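Local structure of CocE/NonD family hydrolase (Staphylococcus aureus subsp. aureus COL, 3III) at residues A[126-138]-A[221-234]. The protein is a CocE/NonD-family member of the alpha/beta-hydrolase clan that probably hydrolyses ester or amide bonds. Sequence-based numbering, arbitrary orientation.
Sequences RGSDKSKGVLSPW and IFARWTDNPNIEDL
Asn228 joins two carbonyls of the 126-138 loop through its single amide nitrogen: ND2 donates to Gly127 O at 3.0 Å and to Gly133 O at 2.9 Å. Both acceptors lie close to the amide plane, and Gly127 O is met on a lone pair. With CG anti to the backbone N (chi1 -179°), the amide reaches straight into the loop, while OD1 accepts from Asn230 N in an Asx turn that fixes its rotation. Just beyond, the backbones of Leu135 and Ile231 form a single beta bridge: Leu135 N donates to Asn230 O (3.1 Å) and Glu232 N to Leu135 O (2.9 Å). Leu135, pointing toward 221-234, puts CD1 3.7 Å from Ile221 CG2 and also touches Trp225 CD1.

One face of the Trp225 indole lies against the type II' beta turn Ser128-Ser131. Ser128 CA makes a CH-pi contact 3.9 Å from the five-membered ring centroid, Asp129 N lies over the same face, and Arg224 CG packs on the opposite one; NE1 hydrogen-bonds to Thr75 O. At one end Lys132 NZ bridges to Asp227 OD1 (2.8 Å) and also donates to Asp129 O. At the other, Ser136 OG donates to Glu232 OE1 (2.7 Å) from above the carboxylate plane, and Arg251 forms a salt bridge with that oxygen.

The contact thus ties the loop after strand 119-124 to the last turn of helix 213-224 and the loop that follows, within the S15-peptidase-related region. Four of its six hydrogen bonds end on backbone carbonyls, two from Asn228 ND2 and two from backbone N-H groups, flanked by Lys132-Asp227 and Arg251-backed Ser136-Glu232.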
loop_
_atom_site.group_PDB
_atom_site.type_symbol
_atom_site.label_atom_id
_atom_site.label_comp_id
_atom_site.label_asym_id
_atom_site.label_seq_id
_atom_site.Cartn_x
_atom_site.Cartn_y
_atom_site.Cartn_z
ATOM N N ARG A 126 -10.014 -8.094 17.572
ATOM C CA ARG A 126 -11.287 -7.787 18.233
ATOM C C ARG A 126 -12.352 -7.461 17.182
ATOM O O ARG A 126 -12.107 -6.723 16.218
ATOM C CB ARG A 126 -11.135 -6.607 19.163
ATOM C CG ARG A 126 -12.342 -6.347 20.043
ATOM C CD ARG A 126 -12.171 -5.079 20.872
ATOM N NE ARG A 126 -11.064 -5.166 21.819
ATOM C CZ ARG A 126 -11.179 -5.179 23.143
ATOM N NH1 ARG A 126 -12.371 -5.093 23.736
ATOM N NH2 ARG A 126 -10.089 -5.255 23.899
ATOM N N GLY A 127 -13.552 -7.987 17.432
ATOM C CA GLY A 127 -14.700 -7.823 16.532
ATOM C C GLY A 127 -14.838 -8.867 15.429
ATOM O O GLY A 127 -15.864 -8.904 14.724
ATOM N N SER A 128 -13.799 -9.685 15.255
ATOM C CA SER A 128 -13.778 -10.722 14.255
ATOM C C SER A 128 -13.722 -12.096 14.906
ATOM O O SER A 128 -13.309 -12.268 16.051
ATOM C CB SER A 128 -12.597 -10.529 13.283
ATOM O OG SER A 128 -11.360 -10.872 13.909
ATOM N N ASP A 129 -14.171 -13.069 14.137
ATOM C CA ASP A 129 -14.322 -14.446 14.574
ATOM C C ASP A 129 -15.323 -14.497 15.730
ATOM O O ASP A 129 -16.377 -13.869 15.647
ATOM C CB ASP A 129 -12.982 -15.100 14.894
ATOM C CG ASP A 129 -13.084 -16.594 14.922
ATOM O OD1 ASP A 129 -13.271 -17.190 13.841
ATOM O OD2 ASP A 129 -13.036 -17.183 16.019
ATOM N N LYS A 130 -14.996 -15.191 16.806
ATOM C CA LYS A 130 -15.950 -15.342 17.909
ATOM C C LYS A 130 -15.961 -14.105 18.819
ATOM O O LYS A 130 -16.801 -14.005 19.708
ATOM C CB LYS A 130 -15.701 -16.680 18.633
ATOM C CG LYS A 130 -16.074 -17.848 17.655
ATOM C CD LYS A 130 -15.784 -19.225 18.152
ATOM C CE LYS A 130 -14.345 -19.584 17.918
ATOM N NZ LYS A 130 -13.950 -19.533 16.445
ATOM N N SER A 131 -15.078 -13.136 18.568
ATOM C CA SER A 131 -15.162 -11.863 19.269
ATOM C C SER A 131 -16.243 -11.011 18.638
ATOM O O SER A 131 -16.191 -10.716 17.446
ATOM C CB SER A 131 -13.845 -11.077 19.223
ATOM O OG SER A 131 -14.040 -9.774 19.760
ATOM N N LYS A 132 -17.196 -10.571 19.448
ATOM C CA LYS A 132 -18.231 -9.645 18.990
ATOM C C LYS A 132 -18.020 -8.276 19.644
ATOM O O LYS A 132 -18.968 -7.505 19.805
ATOM C CB LYS A 132 -19.663 -10.172 19.270
ATOM C CG LYS A 132 -19.998 -11.525 18.673
ATOM C CD LYS A 132 -19.711 -11.598 17.159
ATOM C CE LYS A 132 -19.382 -13.032 16.658
ATOM N NZ LYS A 132 -19.216 -13.037 15.121
ATOM N N GLY A 133 -16.772 -7.966 19.990
ATOM C CA GLY A 133 -16.402 -6.630 20.504
ATOM C C GLY A 133 -16.266 -5.561 19.408
ATOM O O GLY A 133 -16.563 -5.813 18.252
ATOM N N VAL A 134 -15.855 -4.361 19.825
ATOM C CA VAL A 134 -15.661 -3.234 18.947
ATOM C C VAL A 134 -14.654 -3.580 17.846
ATOM O O VAL A 134 -13.601 -4.120 18.109
ATOM C CB VAL A 134 -15.189 -1.974 19.693
ATOM C CG1 VAL A 134 -14.818 -0.829 18.647
ATOM C CG2 VAL A 134 -16.264 -1.498 20.711
ATOM N N LEU A 135 -15.054 -3.338 16.610
ATOM C CA LEU A 135 -14.207 -3.569 15.443
ATOM C C LEU A 135 -13.939 -2.196 14.867
ATOM O O LEU A 135 -14.776 -1.638 14.145
ATOM C CB LEU A 135 -14.901 -4.495 14.416
ATOM C CG LEU A 135 -13.992 -5.198 13.369
ATOM C CD1 LEU A 135 -14.878 -6.182 12.538
ATOM C CD2 LEU A 135 -13.256 -4.195 12.460
ATOM N N SER A 136 -12.778 -1.647 15.220
ATOM C CA SER A 136 -12.329 -0.345 14.760
ATOM C C SER A 136 -11.029 -0.531 13.982
ATOM O O SER A 136 -9.926 -0.549 14.549
ATOM C CB SER A 136 -12.146 0.626 15.926
ATOM O OG SER A 136 -11.699 1.861 15.403
ATOM N N PRO A 137 -11.135 -0.733 12.679
ATOM C CA PRO A 137 -9.967 -1.075 11.868
ATOM C C PRO A 137 -8.880 -0.013 11.886
ATOM O O PRO A 137 -9.175 1.161 11.796
ATOM C CB PRO A 137 -10.523 -1.161 10.450
ATOM C CG PRO A 137 -11.963 -1.240 10.577
ATOM C CD PRO A 137 -12.370 -0.709 11.892
ATOM N N TRP A 138 -7.618 -0.436 11.985
ATOM C CA TRP A 138 -6.487 0.462 11.741
ATOM C C TRP A 138 -6.544 1.620 12.726
ATOM O O TRP A 138 -6.468 2.800 12.347
ATOM C CB TRP A 138 -6.484 0.898 10.257
ATOM C CG TRP A 138 -6.404 -0.224 9.303
ATOM C CD1 TRP A 138 -6.034 -1.513 9.603
ATOM C CD2 TRP A 138 -6.662 -0.220 7.883
ATOM N NE1 TRP A 138 -6.056 -2.278 8.492
ATOM C CE2 TRP A 138 -6.429 -1.516 7.416
ATOM C CE3 TRP A 138 -7.056 0.757 6.961
ATOM C CZ2 TRP A 138 -6.574 -1.877 6.065
ATOM C CZ3 TRP A 138 -7.185 0.394 5.590
ATOM C CH2 TRP A 138 -6.967 -0.905 5.171
ATOM N N ILE A 221 -16.260 -5.636 5.434
ATOM C CA ILE A 221 -16.044 -5.936 6.848
ATOM C C ILE A 221 -17.405 -6.132 7.533
ATOM O O ILE A 221 -17.641 -7.154 8.173
ATOM C CB ILE A 221 -15.182 -4.839 7.549
ATOM C CG1 ILE A 221 -13.780 -4.802 6.906
ATOM C CG2 ILE A 221 -15.190 -5.069 9.060
ATOM C CD1 ILE A 221 -12.777 -3.736 7.468
ATOM N N PHE A 222 -18.321 -5.187 7.319
ATOM C CA PHE A 222 -19.669 -5.305 7.825
ATOM C C PHE A 222 -20.344 -6.626 7.394
ATOM O O PHE A 222 -20.969 -7.282 8.207
ATOM C CB PHE A 222 -20.513 -4.084 7.378
ATOM C CG PHE A 222 -20.506 -2.942 8.362
ATOM C CD1 PHE A 222 -21.452 -2.922 9.449
ATOM C CD2 PHE A 222 -19.582 -1.904 8.242
ATOM C CE1 PHE A 222 -21.505 -1.831 10.364
ATOM C CE2 PHE A 222 -19.598 -0.816 9.129
ATOM C CZ PHE A 222 -20.547 -0.785 10.227
ATOM N N ALA A 223 -20.189 -6.998 6.118
ATOM C CA ALA A 223 -20.784 -8.233 5.568
ATOM C C ALA A 223 -20.149 -9.518 6.142
ATOM O O ALA A 223 -20.792 -10.577 6.232
ATOM C CB ALA A 223 -20.719 -8.201 4.025
ATOM N N ARG A 224 -18.888 -9.422 6.562
ATOM C CA ARG A 224 -18.183 -10.568 7.055
ATOM C C ARG A 224 -18.693 -10.992 8.447
ATOM O O ARG A 224 -18.665 -12.177 8.741
ATOM C CB ARG A 224 -16.669 -10.300 7.110
ATOM C CG ARG A 224 -15.790 -11.453 7.496
ATOM C CD ARG A 224 -15.670 -12.513 6.413
ATOM N NE ARG A 224 -15.023 -13.745 6.907
ATOM C CZ ARG A 224 -15.617 -14.669 7.672
ATOM N NH1 ARG A 224 -16.883 -14.533 8.098
ATOM N NH2 ARG A 224 -14.922 -15.744 8.046
ATOM N N TRP A 225 -19.158 -10.039 9.267
ATOM C CA TRP A 225 -19.535 -10.304 10.704
ATOM C C TRP A 225 -20.875 -9.655 11.003
ATOM O O TRP A 225 -20.978 -8.755 11.832
ATOM C CB TRP A 225 -18.451 -9.787 11.704
ATOM C CG TRP A 225 -17.043 -10.189 11.338
ATOM C CD1 TRP A 225 -16.029 -9.375 10.895
ATOM C CD2 TRP A 225 -16.522 -11.516 11.330
ATOM N NE1 TRP A 225 -14.920 -10.124 10.586
ATOM C CE2 TRP A 225 -15.195 -11.443 10.832
ATOM C CE3 TRP A 225 -17.064 -12.767 11.619
ATOM C CZ2 TRP A 225 -14.396 -12.564 10.684
ATOM C CZ3 TRP A 225 -16.233 -13.900 11.469
ATOM C CH2 TRP A 225 -14.936 -13.777 11.023
ATOM N N THR A 226 -21.917 -10.134 10.335
ATOM C CA THR A 226 -23.197 -9.492 10.432
ATOM C C THR A 226 -23.788 -9.621 11.830
ATOM O O THR A 226 -24.699 -8.904 12.164
ATOM C CB THR A 226 -24.217 -10.039 9.403
ATOM O OG1 THR A 226 -24.305 -11.465 9.529
ATOM C CG2 THR A 226 -23.839 -9.623 7.950
ATOM N N ASP A 227 -23.317 -10.544 12.648
ATOM C CA ASP A 227 -23.865 -10.657 13.989
ATOM C C ASP A 227 -23.075 -9.849 15.042
ATOM O O ASP A 227 -23.274 -10.004 16.243
ATOM C CB ASP A 227 -23.962 -12.120 14.390
ATOM C CG ASP A 227 -22.644 -12.819 14.414
ATOM O OD1 ASP A 227 -21.613 -12.330 13.859
ATOM O OD2 ASP A 227 -22.653 -13.911 15.015
ATOM N N ASN A 228 -22.154 -9.022 14.589
ATOM C CA ASN A 228 -21.456 -8.084 15.472
ATOM C C ASN A 228 -22.089 -6.705 15.287
ATOM O O ASN A 228 -21.888 -6.090 14.271
ATOM C CB ASN A 228 -19.931 -8.009 15.143
ATOM C CG ASN A 228 -19.190 -7.077 16.063
ATOM O OD1 ASN A 228 -19.812 -6.331 16.839
ATOM N ND2 ASN A 228 -17.857 -7.161 16.058
ATOM N N PRO A 229 -22.790 -6.195 16.305
ATOM C CA PRO A 229 -23.368 -4.870 16.226
ATOM C C PRO A 229 -22.397 -3.709 16.519
ATOM O O PRO A 229 -22.831 -2.571 16.510
ATOM C CB PRO A 229 -24.450 -4.916 17.320
ATOM C CG PRO A 229 -23.956 -5.829 18.328
ATOM C CD PRO A 229 -22.990 -6.791 17.641
ATOM N N ASN A 230 -21.114 -3.994 16.755
ATOM C CA ASN A 230 -20.162 -3.012 17.261
ATOM C C ASN A 230 -19.074 -2.680 16.241
ATOM O O ASN A 230 -17.964 -2.306 16.613
ATOM C CB ASN A 230 -19.536 -3.551 18.529
ATOM C CG ASN A 230 -20.576 -3.928 19.560
ATOM O OD1 ASN A 230 -20.662 -5.084 20.007
ATOM N ND2 ASN A 230 -21.372 -2.966 19.929
ATOM N N ILE A 231 -19.412 -2.774 14.958
ATOM C CA ILE A 231 -18.428 -2.531 13.887
ATOM C C ILE A 231 -18.503 -1.019 13.601
ATOM O O ILE A 231 -19.590 -0.455 13.436
ATOM C CB ILE A 231 -18.739 -3.359 12.580
ATOM C CG1 ILE A 231 -18.640 -4.859 12.820
ATOM C CG2 ILE A 231 -17.743 -3.004 11.397
ATOM C CD1 ILE A 231 -19.149 -5.726 11.619
ATOM N N GLU A 232 -17.359 -0.358 13.536
ATOM C CA GLU A 232 -17.310 1.082 13.341
ATOM C C GLU A 232 -17.841 1.425 11.956
ATOM O O GLU A 232 -17.434 0.819 10.987
ATOM C CB GLU A 232 -15.887 1.582 13.507
ATOM C CG GLU A 232 -15.703 3.060 13.280
ATOM C CD GLU A 232 -14.253 3.522 13.481
ATOM O OE1 GLU A 232 -13.362 2.659 13.499
ATOM O OE2 GLU A 232 -14.039 4.771 13.576
ATOM N N ASP A 233 -18.708 2.433 11.865
ATOM C CA ASP A 233 -19.306 2.827 10.592
ATOM C C ASP A 233 -18.392 3.825 9.869
ATOM O O ASP A 233 -18.522 5.059 9.992
ATOM C CB ASP A 233 -20.691 3.432 10.813
ATOM C CG ASP A 233 -21.391 3.773 9.516
ATOM O OD1 ASP A 233 -20.785 3.792 8.421
ATOM O OD2 ASP A 233 -22.568 4.059 9.613
ATOM N N LEU A 234 -17.493 3.278 9.079
ATOM C CA LEU A 234 -16.496 4.077 8.407
ATOM C C LEU A 234 -17.063 4.753 7.182
ATOM O O LEU A 234 -16.479 5.671 6.712
ATOM C CB LEU A 234 -15.250 3.236 8.060
ATOM C CG LEU A 234 -14.297 2.971 9.225
ATOM C CD1 LEU A 234 -13.313 1.818 8.857
ATOM C CD2 LEU A 234 -13.584 4.254 9.695
#